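Local coordinates for hemerythrin HHE cation binding domain protein (Mycobacterium kansasii, PDB 6TYJ), which binds zinc and iron ions through histidine and carboxylate ligands inside a hemerythrin-like bundle of helices, its physiological role remaining inferred, at residues G27-E32 / H41-E46; A33-E38 / P98-E103; D52-I57 / D116-D121; E58-Y63 / E148-S153. One frame throughout, in Å; residues are numbered along the deposited sequence. Where two conformers were deposited one is given.

In the fold
Contacts 3 and 4 meet at the metal centre: both use helix 38-65, their centres are 11 Å apart, and both contribute ligands to one zinc, where Glu118 OE1 and Glu58 OE2 come within 2.7 Å. Contacts 1 and 2 lie toward the other end of the bundle, with centres 10 Å apart, and are joined where His41 NE2 lies 2.7 Å from Asn36 OD1, a probable hydrogen bond. Contact 1, with its own zinc on Glu46, is centred 19 Å from contact 3, although helix 38-65 runs through both. Contact 2 is 26 Å, centre to centre, from contact 3, with which it shares helix 100-121. Residues 148-153 of contact 4 belong to helix 133-161, packed outside helix 38-65.

Contact 1. Residues G27-E32 / H41-E46; sequences GRKISE and HALFDE. With ZN (zinc ion), chain E.
Ile30 CD1 reaches the Phe44 ring at its edge, close to the ring plane and 4.4 Å from Phe44 CD1; segment 27-32 places nothing over either face. Leu87, Leu90 and Leu91 of helix 70-91 and Trp104 of helix 100-121 also touch Phe44; Trp104 touches Ile30 as well. The second flat group, the Glu46 carboxylate, is turned to a zinc ion, with OE2 at 2.5 Å and OE1 farther off at 3.0 Å, so only OE2 is bound, and by a rather long bond. A water on this zinc accepts from Lys29 NZ at 2.8 Å, so an indirect link runs between the two helices.

Between these ends the contact is apolar. Ile30 CG1 lies 3.6 Å from Leu43 CB, the two side chains running antiparallel alongside one another. With Ile30 CG1 anti to the carbonyl carbon (chi1 -67°), CD1 is carried on to the backbone of Phe44, 3.8 Å from its CA. Leu43 crosses Lys29 at about a right angle: its CD1 methyl sits 3.8 Å from Lys29 CB, while CD2 faces the aliphatic lysine chain and the zinc. The segment axes approach to 9.1 Å at 159°, nearly antiparallel, as expected of successive helices in the up-and-down four-helix bundle of the hemerythrin fold.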
# COMPACT_ATOMS: atom_id res chain seq x y z
N GLY A 27 -9.78 1.08 4.32
CA GLY A 27 -10.63 1.58 3.24
C GLY A 27 -12.11 1.42 3.54
O GLY A 27 -12.91 2.30 3.22
N ARG A 28 -12.50 0.29 4.15
CA ARG A 28 -13.89 0.09 4.53
C ARG A 28 -14.31 1.05 5.65
O ARG A 28 -15.39 1.65 5.59
CB ARG A 28 -14.09 -1.38 4.94
CG ARG A 28 -15.46 -1.74 5.48
CD ARG A 28 -15.56 -3.23 5.81
NE ARG A 28 -14.61 -3.67 6.85
CZ ARG A 28 -13.44 -4.27 6.61
NH1 ARG A 28 -13.04 -4.53 5.37
NH2 ARG A 28 -12.66 -4.63 7.63
N LYS A 29 -13.44 1.26 6.65
CA LYS A 29 -13.77 2.19 7.73
C LYS A 29 -13.91 3.62 7.21
O LYS A 29 -14.82 4.36 7.62
CB LYS A 29 -12.72 2.14 8.84
CG LYS A 29 -12.67 0.83 9.59
CD LYS A 29 -11.92 0.98 10.89
CE LYS A 29 -12.71 1.84 11.87
NZ LYS A 29 -12.22 1.64 13.26
N ILE A 30 -13.02 4.02 6.31
CA ILE A 30 -13.14 5.33 5.68
C ILE A 30 -14.48 5.46 4.97
O ILE A 30 -15.22 6.42 5.19
CB ILE A 30 -11.97 5.57 4.71
CG1 ILE A 30 -10.69 5.66 5.53
CG2 ILE A 30 -12.22 6.84 3.88
CD1 ILE A 30 -9.44 5.50 4.68
N SER A 31 -14.82 4.46 4.14
CA SER A 31 -16.08 4.50 3.39
C SER A 31 -17.28 4.61 4.30
O SER A 31 -18.29 5.23 3.94
CB SER A 31 -16.24 3.25 2.54
OG SER A 31 -15.18 3.10 1.62
N GLU A 32 -17.20 3.99 5.47
CA GLU A 32 -18.36 3.94 6.35
C GLU A 32 -18.51 5.20 7.19
O GLU A 32 -19.62 5.45 7.70
CB GLU A 32 -18.27 2.72 7.28
CG GLU A 32 -18.50 1.37 6.63
CD GLU A 32 -18.09 0.21 7.54
OE1 GLU A 32 -17.32 0.45 8.50
OE2 GLU A 32 -18.54 -0.94 7.31
N HIS A 41 -11.28 11.83 8.38
CA HIS A 41 -9.98 12.45 8.11
C HIS A 41 -8.85 11.70 8.80
O HIS A 41 -7.78 11.50 8.20
CB HIS A 41 -9.98 13.91 8.55
CG HIS A 41 -10.74 14.83 7.63
ND1 HIS A 41 -10.32 15.12 6.35
CD2 HIS A 41 -11.89 15.52 7.81
CE1 HIS A 41 -11.17 15.95 5.78
NE2 HIS A 41 -12.13 16.22 6.65
N ALA A 42 -9.04 11.32 10.07
CA ALA A 42 -7.98 10.57 10.77
C ALA A 42 -7.76 9.23 10.11
O ALA A 42 -6.61 8.83 9.89
CB ALA A 42 -8.33 10.38 12.25
N LEU A 43 -8.84 8.54 9.74
CA LEU A 43 -8.69 7.24 9.10
C LEU A 43 -7.96 7.36 7.77
O LEU A 43 -7.14 6.50 7.42
CB LEU A 43 -10.08 6.62 8.90
CG LEU A 43 -10.74 6.01 10.14
CD1 LEU A 43 -12.21 5.77 9.75
CD2 LEU A 43 -10.07 4.71 10.61
N PHE A 44 -8.21 8.44 7.02
CA PHE A 44 -7.52 8.62 5.76
C PHE A 44 -6.02 8.82 5.98
O PHE A 44 -5.21 8.25 5.24
CB PHE A 44 -8.10 9.79 4.98
CG PHE A 44 -7.49 9.96 3.63
CD1 PHE A 44 -7.66 8.98 2.67
CD2 PHE A 44 -6.76 11.10 3.32
CE1 PHE A 44 -7.06 9.12 1.40
CE2 PHE A 44 -6.20 11.26 2.04
CZ PHE A 44 -6.36 10.27 1.09
N ASP A 45 -5.63 9.62 6.99
CA ASP A 45 -4.20 9.72 7.32
C ASP A 45 -3.62 8.36 7.67
O ASP A 45 -2.46 8.06 7.32
CB ASP A 45 -4.00 10.65 8.51
CG ASP A 45 -4.12 12.12 8.14
OD1 ASP A 45 -4.13 12.47 6.94
OD2 ASP A 45 -4.17 12.91 9.10
N GLU A 46 -4.37 7.54 8.43
CA GLU A 46 -3.86 6.22 8.80
C GLU A 46 -3.63 5.38 7.56
O GLU A 46 -2.61 4.67 7.45
CB GLU A 46 -4.84 5.52 9.74
CG GLU A 46 -4.96 6.20 11.09
CD GLU A 46 -6.05 5.59 11.96
OE1 GLU A 46 -6.07 4.35 12.12
OE2 GLU A 46 -6.87 6.36 12.48
ZN ZN E . -8.53 4.92 13.75
O HOH W 1 -10.32 3.31 14.34

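Contact 2. Residues A33-E38 / P98-E103; sequences APVNSE and PGYEDE
Val35 meets Tyr100 where a type II beta turn, Pro34 to Ser37, joins two helices of the hemerythrin-like bundle and packs against the start of helix 100-121. In the first shell, Val35 CG1 approaches the ring obliquely, 3.6 Å from Tyr100 CD2, and CG2 lies 4.0 Å from Tyr100 CE2. Both methyls therefore lie against the same CD2-CE2 bond. Val35 CG2 also comes to 4.2 Å from Glu101 CD, a loose touch at the solvent side of the contact.

One shell out, the ring is fixed at both ends. Its CG is anti to Tyr100 N (chi1 161°), a torsion that swings the ring from the first turn of helix 100-121 toward the loop. Its hydroxyl hydrogen-bonds to Arg40 NE on helix 38-65, and Arg40 also touches Val35, so one arginine serves both partners. Thr93, Gln95 and Leu90 pack against the ring.

The turn itself is held by its own atoms and by the helix it precedes. Asn36 takes the positive phi (75°) that a type II turn needs at its third residue, and its backbone N binds Gln95 OE1. Ser37 is the N-cap of helix 38-65, its OG bonded to Arg40 N. Pro34 O accepts twice from Ser37, from N at 3.1 Å and from OG at 2.6 Å.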
# COMPACT_ATOMS: atom_id res chain seq x y z
N ALA A 33 -17.44 5.99 7.36
CA ALA A 33 -17.48 7.19 8.16
C ALA A 33 -18.09 8.35 7.37
O ALA A 33 -18.04 8.37 6.13
CB ALA A 33 -16.06 7.56 8.61
N PRO A 34 -18.76 9.27 8.04
CA PRO A 34 -19.43 10.37 7.33
C PRO A 34 -18.41 11.23 6.59
O PRO A 34 -17.29 11.43 7.06
CB PRO A 34 -20.13 11.15 8.45
CG PRO A 34 -20.32 10.14 9.56
CD PRO A 34 -19.04 9.28 9.48
N VAL A 35 -18.81 11.74 5.41
CA VAL A 35 -17.90 12.53 4.59
C VAL A 35 -17.54 13.82 5.32
O VAL A 35 -18.41 14.51 5.87
CB VAL A 35 -18.52 12.82 3.21
CG1 VAL A 35 -17.67 13.82 2.45
CG2 VAL A 35 -18.55 11.55 2.40
N ASN A 36 -16.23 14.10 5.40
CA ASN A 36 -15.67 15.29 6.02
C ASN A 36 -15.71 15.24 7.55
O ASN A 36 -15.44 16.26 8.20
CB ASN A 36 -16.33 16.58 5.50
CG ASN A 36 -15.41 17.80 5.60
OD1 ASN A 36 -14.17 17.68 5.60
ND2 ASN A 36 -15.99 18.98 5.68
N SER A 37 -16.01 14.08 8.14
CA SER A 37 -16.00 13.93 9.58
C SER A 37 -14.57 13.85 10.10
O SER A 37 -13.66 13.48 9.36
CB SER A 37 -16.77 12.66 10.00
OG SER A 37 -16.22 11.47 9.46
N GLU A 38 -14.40 14.24 11.36
CA GLU A 38 -13.12 14.06 12.06
C GLU A 38 -12.60 12.63 11.93
O GLU A 38 -11.40 12.39 11.70
CB GLU A 38 -13.29 14.41 13.54
CG GLU A 38 -13.73 15.83 13.81
CD GLU A 38 -14.32 16.02 15.21
OE1 GLU A 38 -14.63 15.04 15.92
OE2 GLU A 38 -14.48 17.19 15.60
N PRO A 98 -18.60 18.63 -3.41
CA PRO A 98 -19.64 17.68 -3.83
C PRO A 98 -19.14 16.41 -4.51
O PRO A 98 -19.64 15.32 -4.19
CB PRO A 98 -20.50 18.54 -4.77
CG PRO A 98 -20.39 19.94 -4.20
CD PRO A 98 -18.91 20.01 -3.76
N GLY A 99 -18.19 16.50 -5.43
CA GLY A 99 -17.72 15.27 -6.07
C GLY A 99 -16.74 14.40 -5.30
O GLY A 99 -16.08 13.54 -5.89
N TYR A 100 -16.63 14.59 -3.98
CA TYR A 100 -15.60 13.88 -3.23
C TYR A 100 -15.85 12.38 -3.22
O TYR A 100 -14.94 11.58 -3.46
CB TYR A 100 -15.47 14.40 -1.79
CG TYR A 100 -14.75 13.35 -0.91
CD1 TYR A 100 -13.37 13.16 -0.98
CD2 TYR A 100 -15.48 12.53 -0.07
CE1 TYR A 100 -12.77 12.18 -0.20
CE2 TYR A 100 -14.90 11.56 0.70
CZ TYR A 100 -13.55 11.38 0.65
OH TYR A 100 -13.02 10.38 1.45
N GLU A 101 -17.08 11.96 -2.91
CA GLU A 101 -17.31 10.53 -2.72
C GLU A 101 -17.09 9.75 -4.01
O GLU A 101 -16.58 8.61 -3.97
CB GLU A 101 -18.72 10.30 -2.18
CG GLU A 101 -18.89 8.96 -1.50
CD GLU A 101 -20.08 8.92 -0.56
OE1 GLU A 101 -20.05 8.12 0.40
OE2 GLU A 101 -21.04 9.70 -0.77
N ASP A 102 -17.41 10.34 -5.17
CA ASP A 102 -17.05 9.71 -6.44
C ASP A 102 -15.54 9.53 -6.56
O ASP A 102 -15.08 8.48 -7.01
CB ASP A 102 -17.57 10.54 -7.61
CG ASP A 102 -18.99 10.24 -7.95
OD1 ASP A 102 -19.57 9.31 -7.35
OD2 ASP A 102 -19.52 10.94 -8.83
N GLU A 103 -14.76 10.54 -6.17
CA GLU A 103 -13.31 10.41 -6.25
C GLU A 103 -12.80 9.36 -5.27
O GLU A 103 -11.89 8.59 -5.61
CB GLU A 103 -12.64 11.76 -5.98
CG GLU A 103 -12.96 12.84 -7.02
CD GLU A 103 -12.50 12.49 -8.44
OE1 GLU A 103 -11.64 11.59 -8.61
OE2 GLU A 103 -13.02 13.11 -9.39

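Contact 3. Residues D52-I57 / D116-D121; sequences DIHFRI and DEEERD. With ZN (zinc ion), chain B.
His54 and Glu118 meet through a zinc ion at the core of the hemerythrin-type four-helix bundle, one ligand from helix 38-65 and the other from helix 100-121. From His54 CB, which points toward helix 100-121, the ring leaves with CG anti to the backbone N (chi1 -173°), directing it into the bundle interior. ND1, turned from the metal, is hydrogen-bonded to His19 ND1; this second-shell bond fixes the rotation of the ring. CD2 and CE1 both stand 3.1 Å from the zinc, which places the metal symmetrically off the tip. NE2 makes the bond, 2.1 Å from zinc.

Glu118 comes from across the metal as an extended chain, its CG likewise anti to the backbone N. Only its OE2 binds this zinc, at 2.2 Å, whereas OE1 stays 3.6 Å from the zinc, so the carboxylate is monodentate here. His20, Glu58 and His114 complete the five-residue site, and Glu119 OE2 holds His20 from behind through ND1. The two ligands touch little directly, burying 32 Å². About the metal, His54 NE2 and Glu118 OE2 are roughly trans: the NE2-zinc-OE2 angle is about 166°, with NE2 and OE2 4.3 Å apart at the ring edge.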
# COMPACT_ATOMS: atom_id res chain seq x y z
N ASP A 52 2.04 4.16 2.28
CA ASP A 52 3.46 4.53 2.16
C ASP A 52 4.36 3.35 2.47
O ASP A 52 5.23 2.99 1.67
CB ASP A 52 3.75 5.70 3.11
CG ASP A 52 5.19 6.17 3.09
OD1 ASP A 52 5.87 5.97 2.07
OD2 ASP A 52 5.64 6.74 4.09
N ILE A 53 4.16 2.73 3.63
CA ILE A 53 5.11 1.69 4.01
C ILE A 53 4.89 0.41 3.21
O ILE A 53 5.85 -0.36 2.98
CB ILE A 53 5.06 1.43 5.52
CG1 ILE A 53 3.80 0.73 5.95
CG2 ILE A 53 5.18 2.75 6.29
CD1 ILE A 53 3.65 0.77 7.50
N HIS A 54 3.66 0.18 2.74
CA HIS A 54 3.37 -1.00 1.95
C HIS A 54 4.10 -0.98 0.62
O HIS A 54 4.77 -1.97 0.26
CB HIS A 54 1.88 -1.08 1.71
CG HIS A 54 1.46 -2.35 1.05
ND1 HIS A 54 1.31 -3.52 1.74
CD2 HIS A 54 1.15 -2.62 -0.24
CE1 HIS A 54 0.92 -4.48 0.90
NE2 HIS A 54 0.83 -3.95 -0.30
N PHE A 55 4.00 0.13 -0.12
CA PHE A 55 4.69 0.22 -1.40
C PHE A 55 6.19 0.16 -1.20
O PHE A 55 6.89 -0.39 -2.05
CB PHE A 55 4.28 1.48 -2.16
CG PHE A 55 2.94 1.36 -2.84
CD1 PHE A 55 2.14 0.25 -2.62
CD2 PHE A 55 2.51 2.34 -3.72
CE1 PHE A 55 0.89 0.13 -3.25
CE2 PHE A 55 1.29 2.23 -4.34
CZ PHE A 55 0.48 1.11 -4.11
N ARG A 56 6.70 0.72 -0.10
CA ARG A 56 8.15 0.68 0.13
C ARG A 56 8.64 -0.73 0.41
O ARG A 56 9.69 -1.13 -0.12
CB ARG A 56 8.53 1.61 1.28
CG ARG A 56 8.50 3.08 0.93
CD ARG A 56 9.06 3.91 2.06
NE ARG A 56 8.73 5.31 1.87
CZ ARG A 56 9.53 6.20 1.30
NH1 ARG A 56 10.73 5.82 0.88
NH2 ARG A 56 9.15 7.46 1.17
N ILE A 57 7.93 -1.49 1.26
CA ILE A 57 8.43 -2.84 1.47
C ILE A 57 8.30 -3.67 0.20
O ILE A 57 9.19 -4.51 -0.06
CB ILE A 57 7.80 -3.56 2.68
CG1 ILE A 57 6.33 -3.90 2.47
CG2 ILE A 57 8.01 -2.75 3.97
CD1 ILE A 57 5.80 -4.78 3.59
N ASP A 116 -5.63 -7.26 -5.46
CA ASP A 116 -6.17 -8.38 -6.23
C ASP A 116 -5.21 -8.81 -7.33
O ASP A 116 -4.99 -10.01 -7.54
CB ASP A 116 -7.54 -8.02 -6.83
CG ASP A 116 -8.63 -7.82 -5.79
OD1 ASP A 116 -9.67 -7.18 -6.12
OD2 ASP A 116 -8.47 -8.28 -4.63
N GLU A 117 -4.65 -7.85 -8.08
CA GLU A 117 -3.75 -8.22 -9.17
C GLU A 117 -2.47 -8.84 -8.62
O GLU A 117 -1.96 -9.82 -9.17
CB GLU A 117 -3.41 -7.00 -10.03
CG GLU A 117 -2.58 -7.32 -11.31
CD GLU A 117 -1.05 -7.23 -11.12
OE1 GLU A 117 -0.57 -6.38 -10.33
OE2 GLU A 117 -0.33 -8.01 -11.78
N GLU A 118 -1.97 -8.30 -7.51
CA GLU A 118 -0.77 -8.87 -6.90
C GLU A 118 -1.03 -10.27 -6.37
O GLU A 118 -0.20 -11.17 -6.53
CB GLU A 118 -0.31 -7.94 -5.77
CG GLU A 118 1.06 -8.30 -5.23
CD GLU A 118 1.45 -7.41 -4.08
OE1 GLU A 118 2.61 -7.57 -3.60
OE2 GLU A 118 0.59 -6.58 -3.67
N GLU A 119 -2.18 -10.48 -5.71
CA GLU A 119 -2.44 -11.81 -5.17
C GLU A 119 -2.78 -12.83 -6.25
O GLU A 119 -2.71 -14.04 -5.98
CB GLU A 119 -3.54 -11.71 -4.10
CG GLU A 119 -3.05 -10.97 -2.87
CD GLU A 119 -4.10 -10.79 -1.80
OE1 GLU A 119 -5.22 -11.30 -2.01
OE2 GLU A 119 -3.79 -10.18 -0.76
N ARG A 120 -3.09 -12.38 -7.47
CA ARG A 120 -3.25 -13.28 -8.60
C ARG A 120 -1.91 -13.70 -9.20
O ARG A 120 -1.69 -14.88 -9.51
CB ARG A 120 -4.11 -12.62 -9.68
CG ARG A 120 -4.19 -13.44 -10.97
CD ARG A 120 -5.09 -12.81 -12.04
NE ARG A 120 -4.39 -11.82 -12.87
CZ ARG A 120 -4.74 -10.54 -12.95
NH1 ARG A 120 -5.77 -10.08 -12.25
NH2 ARG A 120 -4.05 -9.71 -13.73
N ASP A 121 -1.02 -12.72 -9.40
CA ASP A 121 0.16 -12.85 -10.26
C ASP A 121 1.46 -13.02 -9.49
O ASP A 121 2.39 -13.62 -10.02
CB ASP A 121 0.32 -11.60 -11.13
CG ASP A 121 -0.73 -11.49 -12.21
OD1 ASP A 121 -1.47 -12.46 -12.44
OD2 ASP A 121 -0.80 -10.41 -12.84
ZN ZN B . 0.57 -5.05 -2.08

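Contact 4. Residues E58-Y63 / E148-S153; sequences EDDLYY and EQYRGS. With ZN (zinc ion), chain B; ZN (zinc ion), chain D.
Asp60 and Tyr150 alone carry this contact, but the residues beside Asp60 in segment 58-63 bind metal. First, Glu58 OE2 ligates the zinc shared with His54 at 1.9 Å, while OE1 binds another zinc together with His80 and His114, making the carboxylate a bridge. Glu58 CB lies over one face of the Tyr63 ring, toward the rim. Asp59 follows, gripping a third zinc unequally, with OD2 at 2.0 Å and OD1 at 2.7 Å; two waters and His80 ND1 complete that sphere.

Asp60 then turns toward helix 133-161, where, with CG anti to the carbonyl carbon (chi1 -62°), its OD2 accepts a short but weak hydrogen bond, 2.5 Å, from Tyr150 OH. The carboxylate and ring planes stand 84° apart. Arg146 NH1 also bonds to Tyr150 OH and is its stronger partner. Leu61 packs on Met143 and Arg146. Tyr62 is buried, its hydroxyl bonded to Met122 O. The backbone makes a wider, pi-type turn at 58-62, and Tyr63 N bonds to Glu58 O at 2.8 Å, five residues back.

Helix 38-65 has helix 133-161 on its outer side, the Tyr150 ring resting on Ile53, Arg56 and Ile57, while Tyr62 and Tyr63 pack against helices 12-32 and 70-91 respectively.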
# COMPACT_ATOMS: atom_id res chain seq x y z
N GLU A 58 7.29 -3.42 -0.63
CA GLU A 58 7.20 -4.12 -1.91
C GLU A 58 8.37 -3.72 -2.81
O GLU A 58 9.08 -4.59 -3.34
CB GLU A 58 5.80 -3.87 -2.55
CG GLU A 58 4.72 -4.71 -1.90
CD GLU A 58 3.37 -4.43 -2.45
OE1 GLU A 58 3.19 -3.41 -3.10
OE2 GLU A 58 2.49 -5.26 -2.18
N ASP A 59 8.64 -2.41 -2.94
CA ASP A 59 9.67 -1.97 -3.87
C ASP A 59 11.07 -2.27 -3.36
O ASP A 59 11.97 -2.51 -4.17
CB ASP A 59 9.56 -0.46 -4.12
CG ASP A 59 8.39 -0.10 -5.00
OD1 ASP A 59 7.92 -0.97 -5.77
OD2 ASP A 59 7.97 1.07 -4.94
N ASP A 60 11.28 -2.27 -2.04
CA ASP A 60 12.63 -2.35 -1.48
C ASP A 60 13.05 -3.76 -1.13
O ASP A 60 14.27 -4.05 -1.09
CB ASP A 60 12.72 -1.49 -0.22
CG ASP A 60 12.47 -0.01 -0.48
OD1 ASP A 60 12.43 0.42 -1.66
OD2 ASP A 60 12.35 0.74 0.51
N LEU A 61 12.10 -4.65 -0.84
CA LEU A 61 12.42 -6.00 -0.40
C LEU A 61 11.73 -7.07 -1.24
O LEU A 61 12.40 -7.98 -1.74
CB LEU A 61 12.05 -6.18 1.08
CG LEU A 61 13.00 -5.44 2.03
CD1 LEU A 61 12.52 -5.38 3.46
CD2 LEU A 61 14.36 -6.12 1.97
N TYR A 62 10.41 -6.99 -1.41
CA TYR A 62 9.71 -8.13 -1.99
C TYR A 62 9.93 -8.24 -3.50
O TYR A 62 10.30 -9.29 -4.02
CB TYR A 62 8.22 -8.03 -1.67
CG TYR A 62 7.45 -9.26 -2.14
CD1 TYR A 62 7.67 -10.49 -1.55
CD2 TYR A 62 6.52 -9.18 -3.18
CE1 TYR A 62 6.96 -11.62 -1.96
CE2 TYR A 62 5.82 -10.32 -3.62
CZ TYR A 62 6.04 -11.52 -3.00
OH TYR A 62 5.36 -12.66 -3.38
N TYR A 63 9.64 -7.16 -4.23
CA TYR A 63 9.80 -7.23 -5.67
C TYR A 63 11.26 -7.49 -6.09
O TYR A 63 11.44 -8.23 -7.07
CB TYR A 63 9.24 -5.96 -6.33
CG TYR A 63 7.74 -5.83 -6.29
CD1 TYR A 63 6.95 -6.95 -6.14
CD2 TYR A 63 7.11 -4.58 -6.41
CE1 TYR A 63 5.55 -6.86 -6.12
CE2 TYR A 63 5.72 -4.49 -6.39
CZ TYR A 63 4.96 -5.64 -6.23
OH TYR A 63 3.57 -5.61 -6.21
N GLU A 148 8.00 -1.82 10.48
CA GLU A 148 8.03 -1.02 11.70
C GLU A 148 8.93 0.20 11.52
O GLU A 148 8.57 1.32 11.91
CB GLU A 148 8.53 -1.89 12.87
CG GLU A 148 8.83 -1.08 14.12
CD GLU A 148 7.71 -1.10 15.14
OE1 GLU A 148 6.87 -2.03 15.10
OE2 GLU A 148 7.66 -0.18 15.98
N GLN A 149 10.13 0.00 10.96
CA GLN A 149 11.01 1.14 10.71
C GLN A 149 10.36 2.16 9.78
O GLN A 149 10.39 3.37 10.04
CB GLN A 149 12.32 0.63 10.13
CG GLN A 149 13.24 1.72 9.64
CD GLN A 149 14.25 1.14 8.66
OE1 GLN A 149 14.86 0.11 8.94
NE2 GLN A 149 14.40 1.78 7.52
N TYR A 150 9.75 1.68 8.69
CA TYR A 150 9.13 2.62 7.76
C TYR A 150 7.91 3.30 8.37
O TYR A 150 7.62 4.47 8.08
CB TYR A 150 8.70 1.89 6.48
CG TYR A 150 9.82 1.46 5.56
CD1 TYR A 150 11.10 1.96 5.70
CD2 TYR A 150 9.55 0.60 4.50
CE1 TYR A 150 12.12 1.57 4.84
CE2 TYR A 150 10.54 0.21 3.63
CZ TYR A 150 11.82 0.69 3.81
OH TYR A 150 12.84 0.28 2.96
N ARG A 151 7.17 2.60 9.23
CA ARG A 151 6.06 3.29 9.88
C ARG A 151 6.56 4.40 10.79
O ARG A 151 5.96 5.48 10.85
CB ARG A 151 5.18 2.30 10.64
CG ARG A 151 3.88 2.96 11.10
CD ARG A 151 2.93 2.00 11.82
NE ARG A 151 2.34 0.97 10.97
CZ ARG A 151 2.70 -0.31 10.97
NH1 ARG A 151 3.68 -0.75 11.76
NH2 ARG A 151 2.07 -1.16 10.17
N GLY A 152 7.67 4.17 11.49
CA GLY A 152 8.26 5.23 12.30
C GLY A 152 8.62 6.45 11.48
O GLY A 152 8.33 7.58 11.87
N SER A 153 9.29 6.24 10.34
CA SER A 153 9.67 7.40 9.54
C SER A 153 8.47 8.04 8.86
O SER A 153 8.43 9.28 8.73
CB SER A 153 10.76 7.03 8.52
OG SER A 153 10.37 5.96 7.69
ZN ZN B . 0.57 -5.05 -2.08
ZN ZN D . 6.52 1.31 -6.23
O HOH W 2 7.11 1.40 -8.05
O HOH W 3 5.90 3.13 -5.71